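Long-range contacts in putative permease protein, ABC transporter (Porphyromonas gingivalis, PDB 3IS6), which is the MacB-like periplasmic core domain of a putative ABC transporter permease that probably takes part in transport across the cell membrane: residues I14-T19 with T224-L229; L34-V39 with G176-I181; E55-T60 with A182-R187. All coordinates share one frame; numbering follows the deposited sequence.

Interaction 1. Residues I14-T19 with T224-L229; sequences ICIVKT and TPFNRL
I16 lays its CG2 methyl against the ring of F226, with CG2 3.6 Å from F226 CD1. The two side chains cross at about a right angle. The methyl comes in obliquely. I16 holds CG1 in the crowded position between the backbone N and the carbonyl carbon (chi1 60°), and this leaves CG2 anti to the carbonyl carbon. CG1 is then turned to T224, whose CG2 lies 3.7 Å from I16 CG1. I16 and T224 run side by side on one face of the sheet. K18 CG touches the same T224 methyl, at 3.7 Å from T224 CG2, the two side chains crossing obliquely. The K18 chain then bends away, and NZ forms a salt bridge with D35. F226 has CG anti to its backbone N (chi1 173°), and its CB rests 3.9 Å from I14 CG2.

The backbones pair antiparallel. I16 and T224 are a hydrogen-bonded pair: I16 N gives to T224 O at 2.9 Å, and T224 N gives to I16 O at 3.0 Å. Both bonds run nearly along the C=O axis. C15 and P225 form the next, non-hydrogen-bonded pair. One step on, F226 N reaches a lone pair of I14 O at 2.9 Å.

Strand 218-225 here joins the mixed sheet at strand 14-23 of the MacB-like periplasmic core domain. The F226 ring also meets Y183 of strand 181-186 edge-to-face. Backbone bonds thus fix the register of strands 14-23 and 218-225, while the side chains that meet across them do so through carbon alone, an apolar patch with the lysine charge led off to D35.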
loop_
_atom_site.group_PDB
_atom_site.type_symbol
_atom_site.label_atom_id
_atom_site.label_comp_id
_atom_site.label_asym_id
_atom_site.label_seq_id
_atom_site.Cartn_x
_atom_site.Cartn_y
_atom_site.Cartn_z
ATOM N N ILE A 14 2.979 -21.736 -19.787
ATOM C CA ILE A 14 2.843 -20.889 -18.625
ATOM C C ILE A 14 2.851 -21.683 -17.342
ATOM O O ILE A 14 2.168 -22.635 -17.221
ATOM C CB ILE A 14 1.554 -20.079 -18.672
ATOM C CG1 ILE A 14 1.477 -19.286 -19.956
ATOM C CG2 ILE A 14 1.451 -19.203 -17.491
ATOM C CD1 ILE A 14 0.202 -18.630 -20.155
ATOM N N CYS A 15 3.641 -21.215 -16.397
ATOM C CA CYS A 15 3.763 -21.755 -15.073
ATOM C C CYS A 15 3.475 -20.675 -14.030
ATOM O O CYS A 15 3.503 -19.533 -14.330
ATOM C CB CYS A 15 5.170 -22.270 -14.840
ATOM S SG CYS A 15 5.713 -23.580 -15.893
ATOM N N ILE A 16 3.207 -21.087 -12.811
ATOM C CA ILE A 16 3.172 -20.212 -11.681
ATOM C C ILE A 16 4.246 -20.650 -10.720
ATOM O O ILE A 16 4.706 -21.756 -10.785
ATOM C CB ILE A 16 1.815 -20.147 -10.946
ATOM C CG1 ILE A 16 1.394 -21.487 -10.402
ATOM C CG2 ILE A 16 0.750 -19.605 -11.818
ATOM C CD1 ILE A 16 0.490 -21.402 -9.197
ATOM N N VAL A 17 4.629 -19.762 -9.830
ATOM C CA VAL A 17 5.659 -20.042 -8.891
ATOM C C VAL A 17 5.053 -20.457 -7.592
ATOM O O VAL A 17 4.345 -19.736 -6.990
ATOM C CB VAL A 17 6.523 -18.832 -8.618
ATOM C CG1 VAL A 17 7.555 -19.166 -7.705
ATOM C CG2 VAL A 17 7.067 -18.250 -9.869
ATOM N N LYS A 18 5.397 -21.653 -7.183
ATOM C CA LYS A 18 4.969 -22.228 -5.935
ATOM C C LYS A 18 6.114 -22.273 -4.939
ATOM O O LYS A 18 7.247 -22.188 -5.295
ATOM C CB LYS A 18 4.405 -23.634 -6.128
ATOM C CG LYS A 18 3.338 -23.756 -7.152
ATOM C CD LYS A 18 2.062 -24.175 -6.551
ATOM C CE LYS A 18 2.266 -25.188 -5.511
ATOM N NZ LYS A 18 1.314 -25.050 -4.477
ATOM N N THR A 19 5.764 -22.380 -3.680
ATOM C CA THR A 19 6.712 -22.413 -2.612
ATOM C C THR A 19 6.429 -23.618 -1.753
ATOM O O THR A 19 5.301 -23.840 -1.383
ATOM C CB THR A 19 6.566 -21.188 -1.739
ATOM O OG1 THR A 19 6.524 -20.024 -2.551
ATOM C CG2 THR A 19 7.691 -21.076 -0.779
ATOM N N THR A 224 5.492 -24.611 -11.509
ATOM C CA THR A 224 4.491 -25.611 -11.792
ATOM C C THR A 224 3.592 -25.135 -12.920
ATOM O O THR A 224 3.252 -24.015 -12.955
ATOM C CB THR A 224 3.660 -25.904 -10.546
ATOM O OG1 THR A 224 3.237 -27.246 -10.568
ATOM C CG2 THR A 224 2.438 -25.083 -10.519
ATOM N N PRO A 225 3.180 -26.006 -13.815
ATOM C CA PRO A 225 2.385 -25.599 -14.956
ATOM C C PRO A 225 1.082 -24.977 -14.517
ATOM O O PRO A 225 0.534 -25.397 -13.556
ATOM C CB PRO A 225 2.099 -26.922 -15.641
ATOM C CG PRO A 225 3.150 -27.754 -15.259
ATOM C CD PRO A 225 3.423 -27.442 -13.861
ATOM N N PHE A 226 0.619 -23.966 -15.216
ATOM C CA PHE A 226 -0.537 -23.235 -14.768
ATOM C C PHE A 226 -1.786 -23.804 -15.362
ATOM O O PHE A 226 -1.934 -23.805 -16.530
ATOM C CB PHE A 226 -0.386 -21.766 -15.155
ATOM C CG PHE A 226 -1.588 -20.925 -14.893
ATOM C CD1 PHE A 226 -2.143 -20.851 -13.654
ATOM C CD2 PHE A 226 -2.144 -20.181 -15.894
ATOM C CE1 PHE A 226 -3.250 -20.075 -13.441
ATOM C CE2 PHE A 226 -3.222 -19.419 -15.679
ATOM C CZ PHE A 226 -3.778 -19.359 -14.461
ATOM N N ASN A 227 -2.680 -24.274 -14.515
ATOM C CA ASN A 227 -4.012 -24.671 -14.913
ATOM C C ASN A 227 -5.022 -23.664 -14.385
ATOM O O ASN A 227 -5.234 -23.567 -13.244
ATOM C CB ASN A 227 -4.326 -26.058 -14.366
ATOM C CG ASN A 227 -5.675 -26.568 -14.785
ATOM O OD1 ASN A 227 -6.540 -25.826 -15.149
ATOM N ND2 ASN A 227 -5.845 -27.859 -14.725
ATOM N N ARG A 228 -5.621 -22.932 -15.293
ATOM C CA ARG A 228 -6.502 -21.834 -14.987
ATOM C C ARG A 228 -7.861 -22.202 -14.431
ATOM O O ARG A 228 -8.547 -21.378 -13.943
ATOM C CB ARG A 228 -6.658 -20.915 -16.192
ATOM C CG ARG A 228 -7.759 -21.255 -17.110
ATOM C CD ARG A 228 -7.799 -20.385 -18.324
ATOM N NE ARG A 228 -8.956 -20.604 -19.160
ATOM C CZ ARG A 228 -9.087 -20.180 -20.405
ATOM N NH1 ARG A 228 -8.140 -19.496 -20.987
ATOM N NH2 ARG A 228 -10.186 -20.425 -21.062
ATOM N N LEU A 229 -8.264 -23.440 -14.570
ATOM C CA LEU A 229 -9.654 -23.761 -14.379
ATOM C C LEU A 229 -10.099 -23.484 -12.971
ATOM O O LEU A 229 -9.528 -23.942 -12.048
ATOM C CB LEU A 229 -9.879 -25.226 -14.714
ATOM C CG LEU A 229 -11.268 -25.781 -14.505
ATOM C CD1 LEU A 229 -12.241 -25.174 -15.389
ATOM C CD2 LEU A 229 -11.262 -27.247 -14.637
#

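Interaction 2. Residues L34-V39 with G176-I181; sequences LDFSQV and GNDRYI
V39 O is gripped twice: by a hydrogen bond from Y180 N at 3.0 Å and by a CA-H...O contact from D178 CA. V39 N in turn gives to Y180 O at 2.8 Å. In both hydrogen bonds the donor lies in the carbonyl plane of its acceptor. V39 O also lies in the plane of the Y180 ring, at its edge. R179 and Y180 both face V39, which makes a classic beta bulge, and D178 is the centre of an inverse gamma turn just before it.

Q38 makes the side-chain bond. Its chain is extended beyond CG, so NE2 reaches a lone pair of D178 O at 3.3 Å. The carbonyl oxygen lies close to the amide plane, 7° out of it. Along the way Q38 CG passes I181 CG1 at 4.0 Å, the two side chains crossing obliquely. F36 brings CE2 to 4.0 Å from D178 OD2, with ring and carboxylate planes 42° apart.

The contact joins the turn after strand 32-36 to the loop between helix 168-171 and strand 181-186. Y180 OH is hydrogen-bonded to S170 OG in that helix, V39 packs on V17 and T19 of strand 14-23, and I181 pairs with T60 of strand 54-70.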
loop_
_atom_site.group_PDB
_atom_site.type_symbol
_atom_site.label_atom_id
_atom_site.label_comp_id
_atom_site.label_asym_id
_atom_site.label_seq_id
_atom_site.Cartn_x
_atom_site.Cartn_y
_atom_site.Cartn_z
ATOM N N LEU A 34 4.785 -26.809 4.349
ATOM C CA LEU A 34 4.379 -25.548 3.757
ATOM C C LEU A 34 4.162 -25.704 2.283
ATOM O O LEU A 34 4.971 -26.267 1.602
ATOM C CB LEU A 34 5.439 -24.485 3.979
ATOM C CG LEU A 34 5.828 -24.132 5.386
ATOM C CD1 LEU A 34 6.873 -23.099 5.380
ATOM C CD2 LEU A 34 4.675 -23.678 6.145
ATOM N N ASP A 35 3.036 -25.200 1.818
ATOM C CA ASP A 35 2.669 -25.230 0.435
ATOM C C ASP A 35 1.917 -23.938 0.083
ATOM O O ASP A 35 0.803 -23.781 0.492
ATOM C CB ASP A 35 1.765 -26.440 0.264
ATOM C CG ASP A 35 1.369 -26.697 -1.130
ATOM O OD1 ASP A 35 1.216 -25.767 -1.905
ATOM O OD2 ASP A 35 1.194 -27.870 -1.461
ATOM N N PHE A 36 2.540 -23.056 -0.692
ATOM C CA PHE A 36 1.993 -21.769 -1.096
ATOM C C PHE A 36 1.861 -21.667 -2.604
ATOM O O PHE A 36 2.636 -22.212 -3.336
ATOM C CB PHE A 36 2.850 -20.584 -0.685
ATOM C CG PHE A 36 3.303 -20.580 0.726
ATOM C CD1 PHE A 36 2.679 -21.310 1.685
ATOM C CD2 PHE A 36 4.378 -19.801 1.095
ATOM C CE1 PHE A 36 3.111 -21.271 2.952
ATOM C CE2 PHE A 36 4.803 -19.773 2.354
ATOM C CZ PHE A 36 4.164 -20.511 3.289
ATOM N N SER A 37 0.849 -20.957 -3.043
ATOM C CA SER A 37 0.655 -20.699 -4.436
ATOM C C SER A 37 0.916 -19.254 -4.817
ATOM O O SER A 37 0.756 -18.884 -5.942
ATOM C CB SER A 37 -0.748 -21.084 -4.823
ATOM O OG SER A 37 -0.875 -22.466 -4.866
ATOM N N GLN A 38 1.318 -18.485 -3.829
ATOM C CA GLN A 38 1.599 -17.072 -3.968
ATOM C C GLN A 38 2.976 -16.761 -3.390
ATOM O O GLN A 38 3.499 -17.517 -2.638
ATOM C CB GLN A 38 0.500 -16.237 -3.333
ATOM C CG GLN A 38 -0.832 -16.447 -3.977
ATOM C CD GLN A 38 -1.944 -15.503 -3.533
ATOM O OE1 GLN A 38 -3.023 -15.576 -4.028
ATOM N NE2 GLN A 38 -1.662 -14.636 -2.621
ATOM N N VAL A 39 3.550 -15.649 -3.814
ATOM C CA VAL A 39 4.894 -15.261 -3.481
ATOM C C VAL A 39 4.984 -13.792 -3.068
ATOM O O VAL A 39 4.061 -13.033 -3.212
ATOM C CB VAL A 39 5.841 -15.484 -4.622
ATOM C CG1 VAL A 39 5.898 -16.914 -5.026
ATOM C CG2 VAL A 39 5.473 -14.640 -5.770
ATOM N N GLY A 176 7.963 -13.016 3.333
ATOM C CA GLY A 176 6.593 -12.915 3.747
ATOM C C GLY A 176 5.733 -12.070 2.851
ATOM O O GLY A 176 6.107 -11.770 1.746
ATOM N N ASN A 177 4.564 -11.706 3.353
ATOM C CA ASN A 177 3.643 -10.912 2.575
ATOM C C ASN A 177 3.468 -11.572 1.224
ATOM O O ASN A 177 3.650 -10.940 0.231
ATOM C CB ASN A 177 4.153 -9.499 2.432
ATOM C CG ASN A 177 3.116 -8.537 1.868
ATOM O OD1 ASN A 177 1.962 -8.560 2.242
ATOM N ND2 ASN A 177 3.556 -7.668 0.972
ATOM N N ASP A 178 3.151 -12.867 1.226
ATOM C CA ASP A 178 3.106 -13.674 0.022
ATOM C C ASP A 178 1.776 -13.446 -0.668
ATOM O O ASP A 178 0.981 -14.316 -0.733
ATOM C CB ASP A 178 3.175 -15.166 0.368
ATOM C CG ASP A 178 4.270 -15.512 1.349
ATOM O OD1 ASP A 178 5.420 -15.494 0.958
ATOM O OD2 ASP A 178 3.982 -15.841 2.501
ATOM N N ARG A 179 1.537 -12.243 -1.140
ATOM C CA ARG A 179 0.271 -11.890 -1.724
ATOM C C ARG A 179 0.233 -11.788 -3.246
ATOM O O ARG A 179 -0.769 -11.440 -3.773
ATOM C CB ARG A 179 -0.229 -10.591 -1.115
ATOM C CG ARG A 179 0.543 -9.373 -1.523
ATOM C CD ARG A 179 -0.090 -8.136 -0.975
ATOM N NE ARG A 179 -1.338 -7.871 -1.621
ATOM C CZ ARG A 179 -2.277 -7.077 -1.172
ATOM N NH1 ARG A 179 -2.125 -6.430 -0.055
ATOM N NH2 ARG A 179 -3.371 -6.935 -1.856
ATOM N N TYR A 180 1.332 -12.092 -3.916
ATOM C CA TYR A 180 1.448 -11.968 -5.355
ATOM C C TYR A 180 1.438 -13.323 -6.070
ATOM O O TYR A 180 1.957 -14.264 -5.595
ATOM C CB TYR A 180 2.744 -11.261 -5.744
ATOM C CG TYR A 180 2.915 -9.857 -5.236
ATOM C CD1 TYR A 180 2.682 -8.791 -6.030
ATOM C CD2 TYR A 180 3.331 -9.619 -3.954
ATOM C CE1 TYR A 180 2.820 -7.510 -5.558
ATOM C CE2 TYR A 180 3.479 -8.362 -3.481
ATOM C CZ TYR A 180 3.224 -7.310 -4.286
ATOM O OH TYR A 180 3.372 -6.065 -3.811
ATOM N N ILE A 181 0.866 -13.374 -7.241
ATOM C CA ILE A 181 0.956 -14.542 -8.051
ATOM C C ILE A 181 1.955 -14.232 -9.140
ATOM O O ILE A 181 1.874 -13.234 -9.780
ATOM C CB ILE A 181 -0.344 -14.896 -8.701
ATOM C CG1 ILE A 181 -1.443 -15.108 -7.679
ATOM C CG2 ILE A 181 -0.185 -16.106 -9.497
ATOM C CD1 ILE A 181 -2.720 -15.301 -8.265
#

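Interaction 3. Residues E55-T60 with A182-R187; sequences ELATRT and AYVRLR
E55 opens the contact with its carboxylate on R185. OE2 accepts from R185 NH1 at 2.8 Å in a salt bridge. The bond is bent, 134° at the hydrogen, and the nitrogen approaches from above the carboxylate plane. E55 is extended, with CG anti to the backbone N, while R185 bends at chi2 and chi3 to bring its guanidinium round. The two planes stand 69° apart. The other oxygen, OE1, forms a salt bridge with R13. The R187 guanidinium lays one face over E55 CA.

E55 N and L56 N both turn to R185 O, a classic beta bulge. The bond from L56 N is 3.2 Å long and uses a lone pair; the one from E55 N is weak. L56 O takes R185 N at 2.8 Å. The L56 side chain lies over one face of the R185 guanidinium, with CD2 4.0 Å from NH2. A57 is a non-hydrogen-bonded partner of V184, and A57 CA makes a CA-H...O contact with Y183 O.

T58 is hydrogen-bonded to Y183 both ways: T58 N to Y183 O at 3.0 Å, and Y183 N to T58 O at 2.9 Å. T58 OG1 turns to E84. T60 puts OG1 near the edge of the Y183 ring, and one water joins T60 OG1 to Y183 OH.

Strands 54-70 and 181-186 run antiparallel as neighbours in the mixed sheet of the MacB-like periplasmic core domain, with charge at one end and a water bridge at the other. Two arginines, R13 and R185, share the E55 carboxylate, which would probably favour its ionised form.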
loop_
_atom_site.group_PDB
_atom_site.type_symbol
_atom_site.label_atom_id
_atom_site.label_comp_id
_atom_site.label_asym_id
_atom_site.label_seq_id
_atom_site.Cartn_x
_atom_site.Cartn_y
_atom_site.Cartn_z
ATOM N N GLU A 55 11.004 -16.864 -20.939
ATOM C CA GLU A 55 10.593 -15.867 -21.883
ATOM C C GLU A 55 10.025 -14.582 -21.303
ATOM O O GLU A 55 10.350 -13.509 -21.721
ATOM C CB GLU A 55 9.555 -16.470 -22.787
ATOM C CG GLU A 55 9.390 -15.815 -24.077
ATOM C CD GLU A 55 8.529 -16.589 -25.028
ATOM O OE1 GLU A 55 8.678 -17.807 -25.112
ATOM O OE2 GLU A 55 7.712 -15.965 -25.709
ATOM N N LEU A 56 9.112 -14.723 -20.369
ATOM C CA LEU A 56 8.482 -13.589 -19.764
ATOM C C LEU A 56 8.033 -13.969 -18.370
ATOM O O LEU A 56 7.631 -15.072 -18.170
ATOM C CB LEU A 56 7.294 -13.191 -20.613
ATOM C CG LEU A 56 6.431 -11.992 -20.245
ATOM C CD1 LEU A 56 7.207 -10.759 -20.484
ATOM C CD2 LEU A 56 5.168 -11.943 -20.986
ATOM N N ALA A 57 8.119 -13.045 -17.425
ATOM C CA ALA A 57 7.520 -13.189 -16.116
ATOM C C ALA A 57 6.769 -11.939 -15.697
ATOM O O ALA A 57 7.156 -10.872 -16.008
ATOM C CB ALA A 57 8.506 -13.512 -15.128
ATOM N N THR A 58 5.679 -12.118 -14.987
ATOM C CA THR A 58 4.872 -11.017 -14.520
ATOM C C THR A 58 4.191 -11.352 -13.205
ATOM O O THR A 58 4.093 -12.479 -12.866
ATOM C CB THR A 58 3.899 -10.516 -15.600
ATOM O OG1 THR A 58 3.485 -9.200 -15.300
ATOM C CG2 THR A 58 2.689 -11.382 -15.739
ATOM N N ARG A 59 3.733 -10.341 -12.494
ATOM C CA ARG A 59 3.142 -10.482 -11.188
ATOM C C ARG A 59 1.796 -9.781 -11.081
ATOM O O ARG A 59 1.597 -8.773 -11.654
ATOM C CB ARG A 59 4.088 -9.963 -10.121
ATOM C CG ARG A 59 4.407 -8.487 -10.203
ATOM C CD ARG A 59 5.532 -8.072 -9.316
ATOM N NE ARG A 59 6.183 -6.871 -9.790
ATOM C CZ ARG A 59 7.068 -6.162 -9.122
ATOM N NH1 ARG A 59 7.448 -6.495 -7.917
ATOM N NH2 ARG A 59 7.584 -5.100 -9.683
ATOM N N THR A 60 0.893 -10.363 -10.324
ATOM C CA THR A 60 -0.353 -9.734 -9.961
ATOM C C THR A 60 -0.630 -9.856 -8.462
ATOM O O THR A 60 -0.101 -10.701 -7.813
ATOM C CB THR A 60 -1.544 -10.330 -10.731
ATOM O OG1 THR A 60 -1.761 -11.659 -10.326
ATOM C CG2 THR A 60 -1.307 -10.322 -12.186
ATOM N N ALA A 182 2.905 -15.111 -9.323
ATOM C CA ALA A 182 3.922 -14.893 -10.306
ATOM C C ALA A 182 3.766 -15.882 -11.427
ATOM O O ALA A 182 3.836 -17.045 -11.218
ATOM C CB ALA A 182 5.232 -15.043 -9.693
ATOM N N TYR A 183 3.564 -15.367 -12.615
ATOM C CA TYR A 183 3.382 -16.146 -13.792
ATOM C C TYR A 183 4.639 -16.082 -14.627
ATOM O O TYR A 183 5.182 -15.045 -14.834
ATOM C CB TYR A 183 2.231 -15.626 -14.604
ATOM C CG TYR A 183 0.879 -15.603 -13.919
ATOM C CD1 TYR A 183 0.077 -16.708 -13.885
ATOM C CD2 TYR A 183 0.411 -14.464 -13.305
ATOM C CE1 TYR A 183 -1.124 -16.675 -13.296
ATOM C CE2 TYR A 183 -0.795 -14.437 -12.698
ATOM C CZ TYR A 183 -1.565 -15.538 -12.702
ATOM O OH TYR A 183 -2.769 -15.499 -12.105
ATOM N N VAL A 184 5.076 -17.227 -15.085
ATOM C CA VAL A 184 6.277 -17.349 -15.855
ATOM C C VAL A 184 6.043 -18.107 -17.147
ATOM O O VAL A 184 5.577 -19.204 -17.115
ATOM C CB VAL A 184 7.287 -18.127 -15.055
ATOM C CG1 VAL A 184 8.547 -18.235 -15.750
ATOM C CG2 VAL A 184 7.487 -17.546 -13.751
ATOM N N ARG A 185 6.403 -17.538 -18.277
ATOM C CA ARG A 185 6.352 -18.260 -19.517
ATOM C C ARG A 185 7.734 -18.697 -19.957
ATOM O O ARG A 185 8.579 -17.896 -20.183
ATOM C CB ARG A 185 5.723 -17.423 -20.605
ATOM C CG ARG A 185 5.506 -18.132 -21.886
ATOM C CD ARG A 185 5.619 -17.224 -23.045
ATOM N NE ARG A 185 4.513 -16.320 -23.117
ATOM C CZ ARG A 185 4.573 -15.135 -23.676
ATOM N NH1 ARG A 185 5.680 -14.738 -24.260
ATOM N NH2 ARG A 185 3.522 -14.367 -23.673
ATOM N N LEU A 186 7.921 -19.995 -20.059
ATOM C CA LEU A 186 9.153 -20.588 -20.515
ATOM C C LEU A 186 9.299 -20.677 -22.031
ATOM O O LEU A 186 8.345 -20.804 -22.734
ATOM C CB LEU A 186 9.305 -21.971 -19.913
ATOM C CG LEU A 186 9.087 -22.084 -18.435
ATOM C CD1 LEU A 186 9.002 -23.459 -18.006
ATOM C CD2 LEU A 186 10.137 -21.391 -17.721
ATOM N N ARG A 187 10.530 -20.677 -22.507
ATOM C CA ARG A 187 10.800 -20.959 -23.892
ATOM C C ARG A 187 10.550 -22.421 -24.200
ATOM O O ARG A 187 10.608 -23.263 -23.344
ATOM C CB ARG A 187 12.228 -20.621 -24.247
ATOM C CG ARG A 187 12.742 -19.427 -23.604
ATOM C CD ARG A 187 13.608 -18.617 -24.531
ATOM N NE ARG A 187 14.086 -17.389 -23.913
ATOM C CZ ARG A 187 13.776 -16.177 -24.341
ATOM N NH1 ARG A 187 13.011 -16.022 -25.405
ATOM N NH2 ARG A 187 14.248 -15.125 -23.712
HETATM O O HOH W 1 -3.854 -12.903 -11.657
#

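From the N terminus, strand 14-23 comes first and strand 32-36 follows it as its sheet neighbour. Residues 14-19 pair with 224-229 near the end of the chain, so interaction 1 closes the longest loop and encloses the other two contacts along the chain. Interactions 2 and 3 cross: 34-39 precedes 55-60, and 176-181 runs directly into 182-187. The loop of interaction 2 thus leads into the strand paired with 55-60. All three reach one mixed sheet. Strand 14-23 lies between 181-186 and 218-225, with C15 N bonded to V184 O to join interactions 1 and 3. T19 O and F36 N join strands 14-23 and 32-36, and with them interactions 1 and 2.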